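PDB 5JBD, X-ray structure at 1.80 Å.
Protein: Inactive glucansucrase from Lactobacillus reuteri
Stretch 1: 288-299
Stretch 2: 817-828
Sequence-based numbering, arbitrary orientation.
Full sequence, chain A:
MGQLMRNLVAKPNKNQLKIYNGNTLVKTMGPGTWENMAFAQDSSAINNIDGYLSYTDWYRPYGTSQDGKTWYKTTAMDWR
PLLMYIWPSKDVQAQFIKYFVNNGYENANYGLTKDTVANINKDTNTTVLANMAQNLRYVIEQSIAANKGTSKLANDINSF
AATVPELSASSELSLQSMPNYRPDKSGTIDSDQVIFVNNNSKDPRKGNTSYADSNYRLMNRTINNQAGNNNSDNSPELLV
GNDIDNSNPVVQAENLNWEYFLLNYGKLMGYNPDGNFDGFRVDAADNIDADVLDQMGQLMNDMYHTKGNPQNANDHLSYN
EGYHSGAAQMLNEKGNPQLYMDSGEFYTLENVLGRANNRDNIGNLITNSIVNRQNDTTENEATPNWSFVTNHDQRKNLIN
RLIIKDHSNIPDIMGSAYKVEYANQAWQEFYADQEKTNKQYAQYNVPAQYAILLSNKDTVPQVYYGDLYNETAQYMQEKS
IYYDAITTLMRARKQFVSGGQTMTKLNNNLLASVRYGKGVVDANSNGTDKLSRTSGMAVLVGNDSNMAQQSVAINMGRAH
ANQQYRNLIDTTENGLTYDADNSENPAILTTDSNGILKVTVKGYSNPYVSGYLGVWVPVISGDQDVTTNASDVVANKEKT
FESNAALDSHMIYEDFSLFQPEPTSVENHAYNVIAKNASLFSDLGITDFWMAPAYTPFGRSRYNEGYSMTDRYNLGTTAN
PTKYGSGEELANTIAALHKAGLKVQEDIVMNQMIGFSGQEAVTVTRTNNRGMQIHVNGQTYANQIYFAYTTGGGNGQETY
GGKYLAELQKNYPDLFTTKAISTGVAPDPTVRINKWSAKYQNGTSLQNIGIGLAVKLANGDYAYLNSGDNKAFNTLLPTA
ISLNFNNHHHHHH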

ATOM      1  N   ILE A 288       3.032  11.690  -1.490  1.00 24.68           N
ATOM      2  CA  ILE A 288       1.890  12.550  -1.752  1.00 24.98           C
ATOM      3  C   ILE A 288       2.305  13.990  -1.434  1.00 25.37           C
ATOM      4  O   ILE A 288       3.120  14.208  -0.549  1.00 25.80           O
ATOM      5  N   ASP A 289       1.750  14.951  -2.158  1.00 25.02           N
ATOM      6  CA  ASP A 289       1.942  16.374  -1.869  1.00 25.86           C
ATOM      7  C   ASP A 289       1.751  16.600  -0.363  1.00 25.56           C
ATOM      8  O   ASP A 289       0.699  16.278   0.196  1.00 24.25           O
ATOM      9  N   ALA A 290       2.800  17.101   0.301  1.00 24.61           N
ATOM     10  CA  ALA A 290       2.778  17.255   1.765  1.00 24.23           C
ATOM     11  C   ALA A 290       1.739  18.240   2.288  1.00 24.51           C
ATOM     12  O   ALA A 290       1.445  18.221   3.488  1.00 23.64           O
ATOM     13  N   ASP A 291       1.168  19.080   1.411  1.00 24.32           N
ATOM     14  CA  ASP A 291       0.014  19.910   1.774  1.00 24.26           C
ATOM     15  C   ASP A 291      -1.063  19.111   2.493  1.00 23.59           C
ATOM     16  O   ASP A 291      -1.703  19.631   3.408  1.00 23.17           O
ATOM     17  N   VAL A 292      -1.288  17.862   2.068  1.00 23.17           N
ATOM     18  CA  VAL A 292      -2.393  17.072   2.622  1.00 23.34           C
ATOM     19  C   VAL A 292      -2.137  16.653   4.071  1.00 23.48           C
ATOM     20  O   VAL A 292      -3.080  16.436   4.825  1.00 24.09           O
ATOM     21  N   LEU A 293      -0.870  16.588   4.472  1.00 24.31           N
ATOM     22  CA  LEU A 293      -0.530  16.343   5.878  1.00 23.74           C
ATOM     23  C   LEU A 293      -0.807  17.583   6.732  1.00 23.54           C
ATOM     24  O   LEU A 293      -1.342  17.462   7.824  1.00 24.27           O
ATOM     25  N   ASP A 294      -0.472  18.768   6.224  1.00 24.10           N
ATOM     26  CA  ASP A 294      -0.844  20.030   6.880  1.00 24.38           C
ATOM     27  C   ASP A 294      -2.361  20.125   7.063  1.00 24.35           C
ATOM     28  O   ASP A 294      -2.854  20.462   8.131  1.00 22.67           O
ATOM     29  N   GLN A 295      -3.084  19.820   5.989  1.00 24.56           N
ATOM     30  CA  GLN A 295      -4.552  19.982   5.946  1.00 25.17           C
ATOM     31  C   GLN A 295      -5.272  18.998   6.848  1.00 24.06           C
ATOM     32  O   GLN A 295      -6.229  19.373   7.531  1.00 25.11           O
ATOM     33  N   MET A 296      -4.782  17.763   6.890  1.00 23.27           N
ATOM     34  CA  MET A 296      -5.302  16.770   7.831  1.00 24.10           C
ATOM     35  C   MET A 296      -5.144  17.259   9.273  1.00 24.44           C
ATOM     36  O   MET A 296      -6.084  17.192  10.053  1.00 24.25           O
ATOM     37  N   GLY A 297      -3.949  17.726   9.625  1.00 23.67           N
ATOM     38  CA  GLY A 297      -3.713  18.276  10.959  1.00 23.73           C
ATOM     39  C   GLY A 297      -4.609  19.462  11.272  1.00 24.25           C
ATOM     40  O   GLY A 297      -5.149  19.571  12.377  1.00 23.28           O
ATOM     41  N   GLN A 298      -4.800  20.336  10.287  1.00 24.62           N
ATOM     42  CA  GLN A 298      -5.674  21.513  10.461  1.00 26.56           C
ATOM     43  C   GLN A 298      -7.115  21.105  10.765  1.00 26.49           C
ATOM     44  O   GLN A 298      -7.734  21.662  11.677  1.00 25.84           O
ATOM     45  N   LEU A 299      -7.633  20.133  10.012  1.00 26.06           N
ATOM     46  CA  LEU A 299      -8.994  19.611  10.226  1.00 26.58           C
ATOM     47  C   LEU A 299      -9.158  19.050  11.618  1.00 27.33           C
ATOM     48  O   LEU A 299     -10.107  19.375  12.325  1.00 28.55           O
ATOM     49  N   THR A 817      -9.703  28.915   3.360  1.00 32.40           N
ATOM     50  CA  THR A 817      -8.946  30.168   3.150  1.00 33.52           C
ATOM     51  C   THR A 817      -7.436  30.041   3.419  1.00 32.27           C
ATOM     52  O   THR A 817      -6.673  30.873   2.959  1.00 34.89           O
ATOM     53  N   THR A 818      -7.004  29.016   4.150  1.00 31.82           N
ATOM     54  CA  THR A 818      -5.578  28.793   4.392  1.00 30.35           C
ATOM     55  C   THR A 818      -4.897  28.378   3.104  1.00 29.59           C
ATOM     56  O   THR A 818      -5.267  27.364   2.501  1.00 27.77           O
ATOM     57  N   LYS A 819      -3.899  29.155   2.684  1.00 29.65           N
ATOM     58  CA  LYS A 819      -3.209  28.886   1.422  1.00 31.19           C
ATOM     59  C   LYS A 819      -2.199  27.765   1.606  1.00 32.21           C
ATOM     60  O   LYS A 819      -1.322  27.855   2.452  1.00 34.20           O
ATOM     61  N   ALA A 820      -2.346  26.702   0.829  1.00 31.58           N
ATOM     62  CA  ALA A 820      -1.405  25.573   0.845  1.00 31.81           C
ATOM     63  C   ALA A 820      -0.003  25.983   0.372  1.00 31.50           C
ATOM     64  O   ALA A 820       0.153  26.863  -0.473  1.00 30.35           O
ATOM     65  N   ILE A 821       1.013  25.337   0.933  1.00 30.43           N
ATOM     66  CA  ILE A 821       2.422  25.658   0.625  1.00 29.87           C
ATOM     67  C   ILE A 821       2.752  25.380  -0.838  1.00 28.10           C
ATOM     68  O   ILE A 821       3.281  26.232  -1.519  1.00 28.70           O
ATOM     69  N   SER A 822       2.453  24.177  -1.314  1.00 28.35           N
ATOM     70  CA  SER A 822       2.905  23.772  -2.645  1.00 28.02           C
ATOM     71  C   SER A 822       2.273  24.618  -3.756  1.00 28.68           C
ATOM     72  O   SER A 822       2.957  24.943  -4.721  1.00 27.94           O
ATOM     73  N   THR A 823       1.009  25.011  -3.583  1.00 28.24           N
ATOM     74  CA  THR A 823       0.251  25.759  -4.627  1.00 29.44           C
ATOM     75  C   THR A 823       0.074  27.248  -4.393  1.00 30.60           C
ATOM     76  O   THR A 823      -0.144  27.993  -5.352  1.00 30.09           O
ATOM     77  N   GLY A 824       0.130  27.676  -3.131  1.00 30.74           N
ATOM     78  CA  GLY A 824      -0.218  29.044  -2.759  1.00 33.48           C
ATOM     79  C   GLY A 824      -1.708  29.373  -2.832  1.00 35.22           C
ATOM     80  O   GLY A 824      -2.058  30.546  -2.753  1.00 34.89           O
ATOM     81  N   VAL A 825      -2.579  28.358  -2.948  1.00 34.97           N
ATOM     82  CA  VAL A 825      -4.035  28.562  -2.912  1.00 36.20           C
ATOM     83  C   VAL A 825      -4.697  27.609  -1.922  1.00 35.52           C
ATOM     84  O   VAL A 825      -4.109  26.590  -1.535  1.00 33.39           O
ATOM     85  N   ALA A 826      -5.909  27.971  -1.489  1.00 32.98           N
ATOM     86  CA  ALA A 826      -6.644  27.166  -0.514  1.00 33.04           C
ATOM     87  C   ALA A 826      -7.333  25.989  -1.194  1.00 31.25           C
ATOM     88  O   ALA A 826      -7.632  26.052  -2.391  1.00 32.70           O
ATOM     89  N   PRO A 827      -7.595  24.907  -0.434  1.00 29.95           N
ATOM     90  CA  PRO A 827      -8.502  23.873  -0.951  1.00 29.14           C
ATOM     91  C   PRO A 827      -9.830  24.500  -1.431  1.00 29.82           C
ATOM     92  O   PRO A 827     -10.289  25.504  -0.861  1.00 28.97           O
ATOM     93  N   ASP A 828     -10.383  23.925  -2.491  1.00 28.97           N
ATOM     94  CA  ASP A 828     -11.496  24.506  -3.252  1.00 29.70           C
ATOM     95  C   ASP A 828     -12.723  23.620  -3.054  1.00 29.13           C
ATOM     96  O   ASP A 828     -12.834  22.570  -3.690  1.00 30.26           O
TER

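What holds the start of the helix against the loop? Asp289, Asp291 and Ser822 all point toward the opposite stretch and meet at one hydroxyl. Ser822 OG (chi1 p) lies 2.6 Å from Asp289 OD2 and 2.5 Å from Asp291 OD2, the latter very short; which carboxylate takes its single proton is open. The backbone adds a clearer bond, from Ser822 N to Asp291 OD1 at 3.0 Å and nearly straight at 164°, so Asp291 (m) engages both the amide and the hydroxyl of the same serine.

What satisfies the two neighbouring carboxylates? Asp289 OD1 and Asp291 OD2 are 3.2 Å apart, two acceptors with no bond between them. Asp289 (t) turns OD1 back to accept from Asp291 N at 3.0 Å, capping the turn that leads into the helix, while both oxygens of Asp291 have further partners elsewhere in the structure.

Where do waters complete the contact? Water 1 donates to Asp294 OD2 at 2.8 Å and accepts from Ile821 N at 3.1 Å, satisfying that amide and linking the helix to the loop. Water 2 accepts from Gln295 NE2 at 3.1 Å and donates to Thr818 O at 2.8 Å, a second bridge between the stretches.

What fills the space around these polar groups? Ala820 points toward the helix, its CB 3.4 Å from Asp291 OD2 and 3.6 Å from Gln295 NE2. Gln295 (m, t) also packs its NE2 3.6 Å from Pro827 CG, and Ile821 (m, t) brings CD1 to 3.8 Å from Asp294 OD2. Farther along the helix, the extended Gln298 (t, t) places NE2 3.1 Å from Thr818 OG1; both atoms have hydrogen-bond partners elsewhere in the structure.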

ATOM      1  CB  ILE A 288       0.656  12.128  -0.920  1.00 24.93           C
ATOM      2  CG1 ILE A 288       0.934  12.202   0.596  1.00 26.01           C
ATOM      3  CG2 ILE A 288       0.216  10.720  -1.304  1.00 25.26           C
ATOM      4  CD1 ILE A 288      -0.138  11.573   1.474  1.00 25.32           C
ATOM      5  CB  ASP A 289       0.975  17.230  -2.698  1.00 25.95           C
ATOM      6  CG  ASP A 289       1.301  18.722  -2.653  1.00 26.32           C
ATOM      7  OD1 ASP A 289       1.614  19.249  -1.570  1.00 26.04           O
ATOM      8  OD2 ASP A 289       1.216  19.387  -3.707  1.00 25.29           O
ATOM      9  CB  ALA A 290       4.167  17.614   2.303  1.00 24.60           C
ATOM     10  CB  ASP A 291      -0.659  20.516   0.541  1.00 25.33           C
ATOM     11  CG  ASP A 291       0.200  21.502  -0.205  1.00 26.61           C
ATOM     12  OD1 ASP A 291       1.265  21.941   0.293  1.00 25.20           O
ATOM     13  OD2 ASP A 291      -0.213  21.849  -1.339  1.00 26.83           O
ATOM     14  CB  VAL A 292      -2.777  15.852   1.755  1.00 24.30           C
ATOM     15  CG1 VAL A 292      -3.088  16.280   0.325  1.00 24.38           C
ATOM     16  CG2 VAL A 292      -1.710  14.759   1.796  1.00 24.70           C
ATOM     17  CB  LEU A 293       0.921  15.878   6.014  1.00 23.99           C
ATOM     18  CG  LEU A 293       1.362  14.702   5.133  1.00 24.22           C
ATOM     19  CD1 LEU A 293       2.857  14.478   5.277  1.00 25.06           C
ATOM     20  CD2 LEU A 293       0.602  13.436   5.490  1.00 24.41           C
ATOM     21  CB  ASP A 294      -0.386  21.241   6.055  1.00 25.12           C
ATOM     22  CG  ASP A 294       1.118  21.456   6.075  1.00 25.95           C
ATOM     23  OD1 ASP A 294       1.811  21.015   7.019  1.00 27.14           O
ATOM     24  OD2 ASP A 294       1.624  22.109   5.141  1.00 26.80           O
ATOM     25  CB  GLN A 295      -5.034  19.887   4.494  1.00 25.30           C
ATOM     26  CG  GLN A 295      -4.583  21.118   3.712  1.00 26.67           C
ATOM     27  CD  GLN A 295      -4.470  20.932   2.215  1.00 27.04           C
ATOM     28  OE1 GLN A 295      -4.577  19.817   1.682  1.00 26.74           O
ATOM     29  NE2 GLN A 295      -4.201  22.041   1.525  1.00 26.35           N
ATOM     30  CB  MET A 296      -4.596  15.427   7.656  1.00 23.98           C
ATOM     31  CG  MET A 296      -5.062  14.336   8.612  1.00 24.83           C
ATOM     32  SD  MET A 296      -4.133  12.809   8.497  1.00 23.84           S
ATOM     33  CE  MET A 296      -4.932  12.090   7.060  1.00 24.62           C
ATOM     34  CB  GLN A 298      -5.619  22.407   9.232  1.00 26.97           C
ATOM     35  CG  GLN A 298      -6.311  23.749   9.418  1.00 28.37           C
ATOM     36  CD  GLN A 298      -6.380  24.559   8.140  1.00 28.88           C
ATOM     37  OE1 GLN A 298      -5.742  24.218   7.133  1.00 27.05           O
ATOM     38  NE2 GLN A 298      -7.163  25.650   8.172  1.00 29.95           N
ATOM     39  CB  LEU A 299      -9.347  18.512   9.208  1.00 26.57           C
ATOM     40  CG  LEU A 299     -10.711  17.808   9.359  1.00 27.63           C
ATOM     41  CD1 LEU A 299     -11.855  18.792   9.153  1.00 28.61           C
ATOM     42  CD2 LEU A 299     -10.860  16.638   8.401  1.00 27.50           C
ATOM     43  CB  THR A 817      -9.522  31.332   3.980  1.00 34.41           C
ATOM     44  OG1 THR A 817      -9.504  31.000   5.369  1.00 33.64           O
ATOM     45  CG2 THR A 817     -10.951  31.638   3.549  1.00 36.76           C
ATOM     46  CB  THR A 818      -5.383  27.710   5.439  1.00 30.49           C
ATOM     47  OG1 THR A 818      -5.995  28.150   6.654  1.00 29.61           O
ATOM     48  CG2 THR A 818      -3.876  27.406   5.674  1.00 30.72           C
ATOM     49  CB  LYS A 819      -2.527  30.144   0.906  1.00 34.71           C
ATOM     50  CG  LYS A 819      -3.520  31.227   0.510  1.00 38.08           C
ATOM     51  CD  LYS A 819      -2.818  32.456  -0.034  1.00 41.66           C
ATOM     52  CE  LYS A 819      -3.790  33.410  -0.721  1.00 46.12           C
ATOM     53  NZ  LYS A 819      -4.264  34.457   0.219  1.00 48.71           N
ATOM     54  CB  ALA A 820      -1.942  24.441  -0.022  1.00 32.32           C
ATOM     55  CB  ILE A 821       3.414  24.877   1.549  1.00 29.79           C
ATOM     56  CG1 ILE A 821       3.223  25.332   3.014  1.00 30.51           C
ATOM     57  CG2 ILE A 821       4.865  25.081   1.105  1.00 29.81           C
ATOM     58  CD1 ILE A 821       4.121  24.718   4.089  1.00 31.50           C
ATOM     59  CB  SER A 822       2.681  22.276  -2.896  1.00 28.24           C
ATOM     60  OG  SER A 822       1.345  21.964  -3.264  1.00 27.76           O
ATOM     61  CB  THR A 823      -1.170  25.208  -4.769  1.00 28.37           C
ATOM     62  OG1 THR A 823      -1.848  25.298  -3.504  1.00 27.13           O
ATOM     63  CG2 THR A 823      -1.129  23.781  -5.236  1.00 28.62           C
ATOM     64  CB  VAL A 825      -4.698  28.429  -4.307  1.00 37.86           C
ATOM     65  CG1 VAL A 825      -4.141  29.475  -5.266  1.00 38.06           C
ATOM     66  CG2 VAL A 825      -4.526  27.038  -4.886  1.00 38.04           C
ATOM     67  CB  ALA A 826      -7.665  28.007   0.228  1.00 33.08           C
ATOM     68  CB  PRO A 827      -8.726  22.949   0.245  1.00 28.98           C
ATOM     69  CG  PRO A 827      -7.546  23.169   1.138  1.00 28.99           C
ATOM     70  CD  PRO A 827      -7.117  24.599   0.923  1.00 29.36           C
ATOM     71  CB  ASP A 828     -11.118  24.574  -4.734  1.00 30.09           C
ATOM     72  CG  ASP A 828     -12.197  25.223  -5.605  1.00 31.17           C
ATOM     73  OD1 ASP A 828     -13.278  25.626  -5.103  1.00 31.80           O
ATOM     74  OD2 ASP A 828     -11.953  25.295  -6.817  1.00 31.60           O
TER
HETATM   75  O   HOH W   1       0.067  23.416   3.154  1.00 29.62           O
HETATM   76  O   HOH W   2      -4.572  24.732   3.017  1.00 23.88           O